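Local coordinates for sugar ABC transporter (Agrobacterium radiobacter, PDB 4RXT), which probably binds a pentose sugar as the solute-binding component of an ABC transporter, with arabinopyranose held between its two lobes, at residues V136-T141 with N182-L187. Sequence-based numbering, arbitrary orientation.
Sequences VIITNT and NIMTDL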
loop_
_atom_site.group_PDB
_atom_site.type_symbol
_atom_site.label_atom_id
_atom_site.label_comp_id
_atom_site.label_asym_id
_atom_site.label_seq_id
_atom_site.Cartn_x
_atom_site.Cartn_y
_atom_site.Cartn_z
ATOM N N VAL A 136 16.066 10.217 2.032
ATOM C CA VAL A 136 16.089 8.775 2.183
ATOM C C VAL A 136 14.737 8.163 1.826
ATOM O O VAL A 136 13.723 8.829 1.862
ATOM C CB VAL A 136 16.531 8.332 3.608
ATOM C CG1 VAL A 136 17.890 8.919 3.942
ATOM C CG2 VAL A 136 15.544 8.696 4.681
ATOM N N ILE A 137 14.766 6.898 1.426
ATOM C CA ILE A 137 13.592 6.114 1.232
ATOM C C ILE A 137 13.677 4.887 2.147
ATOM O O ILE A 137 14.711 4.251 2.296
ATOM C CB ILE A 137 13.343 5.732 -0.263
ATOM C CG1 ILE A 137 12.111 4.847 -0.410
ATOM C CG2 ILE A 137 14.559 5.080 -0.880
ATOM C CD1 ILE A 137 11.647 4.607 -1.836
ATOM N N ILE A 138 12.544 4.594 2.782
ATOM C CA ILE A 138 12.419 3.443 3.651
ATOM C C ILE A 138 11.183 2.644 3.220
ATOM O O ILE A 138 10.055 3.185 3.171
ATOM C CB ILE A 138 12.328 3.833 5.151
ATOM C CG1 ILE A 138 13.472 4.771 5.551
ATOM C CG2 ILE A 138 12.280 2.566 6.026
ATOM C CD1 ILE A 138 13.280 5.411 6.906
ATOM N N THR A 139 11.430 1.374 2.929
ATOM C CA THR A 139 10.490 0.407 2.365
ATOM C C THR A 139 10.250 -0.734 3.361
ATOM O O THR A 139 11.178 -1.264 3.957
ATOM C CB THR A 139 10.997 -0.122 0.991
ATOM O OG1 THR A 139 11.177 0.993 0.120
ATOM C CG2 THR A 139 10.025 -1.102 0.384
ATOM N N ASN A 140 8.983 -1.072 3.538
ATOM C CA ASN A 140 8.513 -2.009 4.586
ATOM C C ASN A 140 9.248 -3.349 4.568
ATOM O O ASN A 140 9.645 -3.859 5.539
ATOM C CB ASN A 140 6.991 -2.232 4.392
ATOM C CG ASN A 140 6.311 -2.955 5.527
ATOM O OD1 ASN A 140 5.395 -3.715 5.308
ATOM N ND2 ASN A 140 6.719 -2.696 6.678
ATOM N N THR A 141 9.384 -3.902 3.361
ATOM C CA THR A 141 9.959 -5.237 3.160
ATOM C C THR A 141 10.316 -5.351 1.658
ATOM O O THR A 141 9.689 -4.693 0.818
ATOM C CB THR A 141 8.965 -6.344 3.589
ATOM O OG1 THR A 141 9.578 -7.651 3.531
ATOM C CG2 THR A 141 7.664 -6.303 2.751
ATOM N N ASN A 182 13.418 2.564 14.305
ATOM C CA ASN A 182 14.830 2.374 14.567
ATOM C C ASN A 182 15.711 2.740 13.369
ATOM O O ASN A 182 16.709 3.398 13.553
ATOM C CB ASN A 182 15.098 0.934 15.014
ATOM C CG ASN A 182 14.562 0.593 16.401
ATOM O OD1 ASN A 182 14.295 1.442 17.237
ATOM N ND2 ASN A 182 14.438 -0.707 16.637
ATOM N N ILE A 183 15.294 2.362 12.165
ATOM C CA ILE A 183 16.045 2.728 10.955
ATOM C C ILE A 183 16.104 4.255 10.862
ATOM O O ILE A 183 17.151 4.821 10.626
ATOM C CB ILE A 183 15.385 2.167 9.721
ATOM C CG1 ILE A 183 15.605 0.656 9.646
ATOM C CG2 ILE A 183 16.029 2.761 8.476
ATOM C CD1 ILE A 183 14.718 -0.048 8.653
ATOM N N MET A 184 14.960 4.930 11.077
ATOM C CA MET A 184 14.933 6.378 10.933
ATOM C C MET A 184 15.870 7.053 11.933
ATOM O O MET A 184 16.662 7.946 11.565
ATOM C CB MET A 184 13.495 6.930 11.063
ATOM C CG MET A 184 13.384 8.435 10.857
ATOM S SD MET A 184 13.596 9.028 9.157
ATOM C CE MET A 184 15.234 8.685 8.610
ATOM N N THR A 185 15.818 6.587 13.182
ATOM C CA THR A 185 16.649 7.149 14.245
ATOM C C THR A 185 18.149 6.908 13.930
ATOM O O THR A 185 18.989 7.804 14.112
ATOM C CB THR A 185 16.242 6.546 15.616
ATOM O OG1 THR A 185 14.839 6.796 15.868
ATOM C CG2 THR A 185 17.000 7.234 16.708
ATOM N N ASP A 186 18.447 5.705 13.418
ATOM C CA ASP A 186 19.828 5.333 13.070
ATOM C C ASP A 186 20.347 6.206 11.940
ATOM O O ASP A 186 21.457 6.739 12.006
ATOM C CB ASP A 186 19.958 3.859 12.614
ATOM C CG ASP A 186 19.733 2.829 13.745
ATOM O OD1 ASP A 186 19.566 3.212 14.929
ATOM O OD2 ASP A 186 19.738 1.602 13.441
ATOM N N LEU A 187 19.507 6.375 10.936
ATOM C CA LEU A 187 19.865 7.114 9.718
ATOM C C LEU A 187 20.195 8.548 10.023
ATOM O O LEU A 187 21.187 9.093 9.593
ATOM C CB LEU A 187 18.750 7.051 8.642
ATOM C CG LEU A 187 18.588 5.756 7.830
ATOM C CD1 LEU A 187 17.392 5.831 6.885
ATOM C CD2 LEU A 187 19.866 5.386 7.089
#
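The CD1 methyl of Ile138 touches Ile183, Met184 and Leu187, on about one turn of helix 177-190. CD1 sits 4.1 Å from Ile183 CG2 and equally far from Leu187 CD1, which it meets tip to tip; past Ile183 the two isoleucine chains slide in opposite directions. Closest, two residues back on the same strand face, Val136 CG2 comes to 3.9 Å from Met184 CE. Met184 leaves the helix with CG anti to its backbone N (chi1 -177°), then bends at chi2 (72°) and chi3, and its CE also reaches Ile138 CD1 at 4.2 Å. Val136, Ile138 and Met184 are buried, and Val197 of strand 194-199 touches both Val136 and Met184. The looser side is the helix's outer surface, where Asn182 and Asp186 are exposed; Ile183 and Leu187, which also face the strand, are partly exposed. Helix 177-190, the crossover from strand 165-172 to strand 194-199, passes over intervening strand 133-139 nearly antiparallel (159°, axes 10.3 Å apart): the beta-alpha-beta arrangement of a periplasmic binding protein lobe. The strand leads to Asn140, which touches the sugar-binding Glu45 and Asn201. No hydrogen bond crosses the interface: its cohesion is methyl-to-methyl dispersion and burial of apolar surface.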